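Local atomic coordinates of sensor protein (Geobacter sulfurreducens PCA, PDB entry 2R78), a protein that probably acts as a sensor histidine kinase, passing phosphate from ATP to a histidine to start a phosphorelay, this chain being its PAS domain, probably sensory. Residues G23-D28 with L54-L59; A70-I75 with G107-I112. All coordinates share one frame; numbering follows the deposited sequence.

How the contacts relate
Both contacts lie within one PAS fold and share its antiparallel sheet, where strands 23-27 and 109-115 are neighbours. Their centres are about 9 Å apart. They come in series along the chain: contact 1 joins strand 23-27 to the loop before helix 67-76, and contact 2 then joins that helix to strand 109-115. The two strands are stitched together by probable backbone hydrogen bonds, from G111 N to F25 O and from I109 N to M27 O, each 2.8 Å. One side of the sheet thus packs against loop and helix, while residues on its other side, I24, I26, L110 and I112, pack on the second subunit.

Contact 1: G23-D28 with L54-L59; sequences GIFIMD and LDWGVL. With ACT (acetate ion), chain G.
The indole of W56 meets F25, M27 and a bound acetate, all obliquely. Selenium of M27, a selenomethionine, stands off one side of the indole plane, with SE 3.5 Å from W56 CE3. It lies 41° off the normal of the six-membered ring, a Met-aromatic contact. M27 CE reaches the same carbon and also W56 CB. The acetate methyl lies on the other side of the plane, CH3 3.8 Å from W56 CZ3. F25 CZ meets that same CZ3 at 3.9 Å, the two side chains crossing at about a right angle. F25 and M27 both place CG between their own backbone N and carbonyl carbon (chi1 61° and 57°), which brings phenyl and selenium up to the indole. W56 NE1 is hydrogen-bonded to S71 OG of helix 67-76, fixing the turn of the indole. Replacing W56 by alanine removes the indole, which is likely to open a gap beside M27 and F25 and leave the S71 hydroxyl without its N-H partner. W56 and G57 are the middle residues of a type II turn, closed by V58 N to D55 O at 3.2 Å. G57 N makes a nearly straight hydrogen bond to acetate O (3.0 Å); S60 OG and Y33 OH also bind this ion, probably from the crystallisation liquor. The contact joins a strand of the antiparallel PAS sheet to the loop running to helix 67-76, in the buried interior, where W67 meets W56, Y33 of strand 33-36 touches F25 and W56, and strand 109-115 adds I109 against M27.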
loop_
_atom_site.group_PDB
_atom_site.type_symbol
_atom_site.label_atom_id
_atom_site.label_comp_id
_atom_site.label_asym_id
_atom_site.label_seq_id
_atom_site.Cartn_x
_atom_site.Cartn_y
_atom_site.Cartn_z
ATOM N N GLY B 23 -3.141 -6.409 -1.942
ATOM C CA GLY B 23 -2.317 -7.444 -1.360
ATOM C C GLY B 23 -0.858 -7.012 -1.275
ATOM O O GLY B 23 -0.340 -6.365 -2.179
ATOM N N ILE B 24 -0.196 -7.373 -0.173
ATOM C CA ILE B 24 1.236 -7.089 -0.032
ATOM C C ILE B 24 1.890 -8.363 0.485
ATOM O O ILE B 24 1.381 -8.994 1.405
ATOM C CB ILE B 24 1.534 -5.899 0.940
ATOM C CG1 ILE B 24 0.782 -4.630 0.530
ATOM C CG2 ILE B 24 3.037 -5.647 1.024
ATOM C CD1 ILE B 24 0.823 -3.498 1.579
ATOM N N PHE B 25 2.999 -8.748 -0.133
ATOM C CA PHE B 25 3.738 -9.911 0.292
ATOM C C PHE B 25 5.229 -9.584 0.347
ATOM O O PHE B 25 5.709 -8.671 -0.342
ATOM C CB PHE B 25 3.424 -11.161 -0.564
ATOM C CG PHE B 25 3.757 -11.037 -2.036
ATOM C CD1 PHE B 25 5.003 -11.407 -2.520
ATOM C CD2 PHE B 25 2.797 -10.600 -2.947
ATOM C CE1 PHE B 25 5.287 -11.319 -3.890
ATOM C CE2 PHE B 25 3.086 -10.520 -4.317
ATOM C CZ PHE B 25 4.332 -10.856 -4.771
ATOM N N ILE B 26 5.929 -10.296 1.215
ATOM C CA ILE B 26 7.383 -10.208 1.276
ATOM C C ILE B 26 7.926 -11.572 0.974
ATOM O O ILE B 26 7.394 -12.534 1.507
ATOM C CB ILE B 26 7.904 -9.815 2.696
ATOM C CG1 ILE B 26 7.200 -8.552 3.226
ATOM C CG2 ILE B 26 9.399 -9.600 2.688
ATOM C CD1 ILE B 26 7.300 -7.313 2.361
HETATM N N MSE B 27 8.954 -11.668 0.124
HETATM C CA MSE B 27 9.639 -12.959 -0.052
HETATM C C MSE B 27 11.140 -12.781 -0.013
HETATM O O MSE B 27 11.637 -11.676 -0.171
HETATM C CB MSE B 27 9.212 -13.675 -1.331
HETATM C CG MSE B 27 9.403 -12.890 -2.583
HETATM SE SE MSE B 27 8.572 -13.861 -4.077
HETATM C CE MSE B 27 7.162 -14.805 -3.204
ATOM N N ASP B 28 11.866 -13.860 0.247
ATOM C CA ASP B 28 13.338 -13.777 0.192
ATOM C C ASP B 28 13.786 -13.916 -1.264
ATOM O O ASP B 28 12.970 -14.119 -2.168
ATOM C CB ASP B 28 14.026 -14.794 1.150
ATOM C CG ASP B 28 13.800 -16.260 0.768
ATOM O OD1 ASP B 28 13.456 -16.521 -0.405
ATOM O OD2 ASP B 28 13.995 -17.153 1.648
ATOM N N LEU B 54 4.164 -21.593 1.041
ATOM C CA LEU B 54 4.256 -21.494 -0.421
ATOM C C LEU B 54 5.567 -20.866 -0.874
ATOM O O LEU B 54 6.209 -20.037 -0.180
ATOM C CB LEU B 54 3.089 -20.682 -0.994
ATOM C CG LEU B 54 1.643 -21.201 -0.938
ATOM C CD1 LEU B 54 0.638 -20.119 -1.269
ATOM C CD2 LEU B 54 1.458 -22.376 -1.899
ATOM N N ASP B 55 5.947 -21.264 -2.073
ATOM C CA ASP B 55 7.016 -20.650 -2.792
ATOM C C ASP B 55 6.474 -19.998 -4.062
ATOM O O ASP B 55 5.437 -20.417 -4.622
ATOM C CB ASP B 55 8.043 -21.677 -3.169
ATOM C CG ASP B 55 8.725 -22.281 -1.951
ATOM O OD1 ASP B 55 8.971 -21.536 -0.968
ATOM O OD2 ASP B 55 8.967 -23.497 -1.995
ATOM N N TRP B 56 7.216 -18.977 -4.473
ATOM C CA TRP B 56 6.956 -18.189 -5.650
ATOM C C TRP B 56 6.730 -19.105 -6.821
ATOM O O TRP B 56 7.552 -19.981 -7.079
ATOM C CB TRP B 56 8.154 -17.308 -5.934
ATOM C CG TRP B 56 8.148 -16.467 -7.148
ATOM C CD1 TRP B 56 9.013 -16.552 -8.178
ATOM C CD2 TRP B 56 7.379 -15.270 -7.366
ATOM N NE1 TRP B 56 8.801 -15.535 -9.056
ATOM C CE2 TRP B 56 7.800 -14.724 -8.587
ATOM C CE3 TRP B 56 6.375 -14.616 -6.646
ATOM C CZ2 TRP B 56 7.248 -13.543 -9.114
ATOM C CZ3 TRP B 56 5.792 -13.488 -7.192
ATOM C CH2 TRP B 56 6.252 -12.942 -8.399
ATOM N N GLY B 57 5.579 -18.917 -7.477
ATOM C CA GLY B 57 5.259 -19.656 -8.691
ATOM C C GLY B 57 4.186 -20.756 -8.564
ATOM O O GLY B 57 3.515 -21.105 -9.506
ATOM N N VAL B 58 4.005 -21.257 -7.364
ATOM C CA VAL B 58 3.054 -22.336 -7.138
ATOM C C VAL B 58 1.615 -21.859 -7.395
ATOM O O VAL B 58 0.875 -22.478 -8.147
ATOM C CB VAL B 58 3.209 -22.836 -5.692
ATOM C CG1 VAL B 58 2.081 -23.821 -5.336
ATOM C CG2 VAL B 58 4.615 -23.471 -5.503
ATOM N N LEU B 59 1.244 -20.705 -6.832
ATOM C CA LEU B 59 -0.129 -20.223 -6.985
ATOM C C LEU B 59 -0.435 -19.925 -8.437
ATOM O O LEU B 59 -1.548 -20.141 -8.868
ATOM C CB LEU B 59 -0.408 -18.945 -6.191
ATOM C CG LEU B 59 -0.617 -19.190 -4.695
ATOM C CD1 LEU B 59 -0.499 -17.881 -3.942
ATOM C CD2 LEU B 59 -1.976 -19.802 -4.448
HETATM C C ACT G . 3.015 -16.760 -7.556
HETATM O O ACT G . 3.500 -17.028 -6.426
HETATM O OXT ACT G . 2.904 -17.735 -8.359
HETATM C CH3 ACT G . 2.606 -15.341 -7.922
#

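Contact 2: A70-I75 with G107-I112; sequences ASLARI and GKILGI
I109 of strand 109-115 points its side chain at helix 67-76, where L72 and I75, one helical turn apart, meet it. From CB, which has no close neighbour across the contact, the chain splits. The short branch, CG2, comes to 4.0 Å from I75 CG2. The longer branch begins with CG1, 3.8 Å from the same I75 CG2, and ends in CD1, where two methyls arrive from directions roughly at right angles: L72 CD1 at 3.8 Å and I75 CG2, also at 3.8 Å. CG1 of I109 lies opposite the carbonyl carbon (chi1 -65°) and the branch runs on extended (chi2 160°), which carries CD1 out to the helix instead of folding it back on the strand. On the helix side, I75 CG2 is the methyl that does the touching; it stands anti to the backbone N (CG1 at chi1 -63°), which turns this methyl to the strand, and all three outer carbons of I109 gather round it. L72 takes part through one methyl alone, CD1, at the very tip of I109. Elsewhere, I75 and I109 both touch A101 of strand 94-103, I75 also reaches L81 of strand 81-88, and L72 packs on W56. Through these side chains the helix packs against the PAS sheet at strands 81-88, 94-103 and 109-115. No hydrogen bond crosses between 70-75 and 107-112, and the touching groups are methyl and methylene carbons throughout. Their hold is therefore hydrophobic and van der Waals: it depends on how the branched side chains fit, not on matching polar partners, and suits the buried setting of I75 and I109.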
loop_
_atom_site.group_PDB
_atom_site.type_symbol
_atom_site.label_atom_id
_atom_site.label_comp_id
_atom_site.label_asym_id
_atom_site.label_seq_id
_atom_site.Cartn_x
_atom_site.Cartn_y
_atom_site.Cartn_z
ATOM N N ALA B 70 12.798 -17.775 -13.672
ATOM C CA ALA B 70 13.241 -16.698 -14.556
ATOM C C ALA B 70 12.826 -15.295 -14.056
ATOM O O ALA B 70 13.635 -14.358 -14.041
ATOM C CB ALA B 70 12.783 -16.946 -16.013
ATOM N N SER B 71 11.584 -15.166 -13.591
ATOM C CA SER B 71 11.093 -13.909 -13.071
ATOM C C SER B 71 11.809 -13.501 -11.794
ATOM O O SER B 71 12.168 -12.341 -11.625
ATOM C CB SER B 71 9.587 -13.977 -12.852
ATOM O OG SER B 71 9.221 -14.970 -11.931
ATOM N N LEU B 72 12.018 -14.462 -10.908
ATOM C CA LEU B 72 12.753 -14.220 -9.664
ATOM C C LEU B 72 14.173 -13.712 -10.004
ATOM O O LEU B 72 14.627 -12.704 -9.472
ATOM C CB LEU B 72 12.800 -15.500 -8.859
ATOM C CG LEU B 72 13.433 -15.441 -7.470
ATOM C CD1 LEU B 72 12.545 -14.553 -6.627
ATOM C CD2 LEU B 72 13.497 -16.847 -6.864
ATOM N N ALA B 73 14.852 -14.375 -10.938
ATOM C CA ALA B 73 16.185 -13.924 -11.386
ATOM C C ALA B 73 16.159 -12.481 -11.870
ATOM O O ALA B 73 17.070 -11.703 -11.548
ATOM C CB ALA B 73 16.749 -14.847 -12.469
ATOM N N ARG B 74 15.113 -12.086 -12.606
ATOM C CA ARG B 74 15.056 -10.737 -13.143
ATOM C C ARG B 74 14.909 -9.724 -12.002
ATOM O O ARG B 74 15.542 -8.652 -12.018
ATOM C CB ARG B 74 13.917 -10.599 -14.153
ATOM C CG ARG B 74 14.167 -11.378 -15.453
ATOM C CD ARG B 74 13.141 -11.077 -16.534
ATOM N NE ARG B 74 11.876 -11.739 -16.255
ATOM C CZ ARG B 74 11.502 -12.955 -16.698
ATOM N NH1 ARG B 74 10.322 -13.407 -16.343
ATOM N NH2 ARG B 74 12.255 -13.681 -17.505
ATOM N N ILE B 75 14.090 -10.073 -11.010
ATOM C CA ILE B 75 13.859 -9.174 -9.885
ATOM C C ILE B 75 15.134 -8.978 -9.083
ATOM O O ILE B 75 15.504 -7.840 -8.789
ATOM C CB ILE B 75 12.743 -9.673 -8.946
ATOM C CG1 ILE B 75 11.402 -9.732 -9.674
ATOM C CG2 ILE B 75 12.659 -8.770 -7.675
ATOM C CD1 ILE B 75 10.383 -10.637 -8.983
ATOM N N GLY B 107 17.972 -7.339 0.381
ATOM C CA GLY B 107 17.920 -8.519 -0.456
ATOM C C GLY B 107 16.559 -9.186 -0.574
ATOM O O GLY B 107 16.352 -9.982 -1.505
ATOM N N LYS B 108 15.636 -8.856 0.330
ATOM C CA LYS B 108 14.269 -9.326 0.229
ATOM C C LYS B 108 13.512 -8.581 -0.870
ATOM O O LYS B 108 13.991 -7.588 -1.440
ATOM C CB LYS B 108 13.572 -9.222 1.575
ATOM C CG LYS B 108 14.236 -10.128 2.631
ATOM C CD LYS B 108 13.765 -9.859 4.028
ATOM C CE LYS B 108 14.749 -10.352 5.078
ATOM N NZ LYS B 108 16.192 -10.021 4.800
ATOM N N ILE B 109 12.331 -9.109 -1.176
ATOM C CA ILE B 109 11.498 -8.611 -2.252
ATOM C C ILE B 109 10.108 -8.247 -1.714
ATOM O O ILE B 109 9.495 -9.037 -1.024
ATOM C CB ILE B 109 11.380 -9.653 -3.388
ATOM C CG1 ILE B 109 12.736 -9.897 -4.051
ATOM C CG2 ILE B 109 10.384 -9.166 -4.436
ATOM C CD1 ILE B 109 12.785 -11.252 -4.821
ATOM N N LEU B 110 9.672 -7.019 -2.031
ATOM C CA LEU B 110 8.325 -6.526 -1.724
ATOM C C LEU B 110 7.440 -6.765 -2.936
ATOM O O LEU B 110 7.719 -6.266 -4.012
ATOM C CB LEU B 110 8.364 -5.004 -1.498
ATOM C CG LEU B 110 7.033 -4.241 -1.317
ATOM C CD1 LEU B 110 6.502 -4.556 0.041
ATOM C CD2 LEU B 110 7.205 -2.718 -1.448
ATOM N N GLY B 111 6.332 -7.459 -2.742
ATOM C CA GLY B 111 5.355 -7.600 -3.802
ATOM C C GLY B 111 4.037 -6.933 -3.457
ATOM O O GLY B 111 3.624 -6.900 -2.288
ATOM N N ILE B 112 3.362 -6.433 -4.481
ATOM C CA ILE B 112 2.016 -5.896 -4.346
ATOM C C ILE B 112 1.142 -6.629 -5.385
ATOM O O ILE B 112 1.581 -6.841 -6.511
ATOM C CB ILE B 112 2.001 -4.379 -4.631
ATOM C CG1 ILE B 112 2.914 -3.599 -3.670
ATOM C CG2 ILE B 112 0.612 -3.832 -4.456
ATOM C CD1 ILE B 112 3.196 -2.125 -4.124
#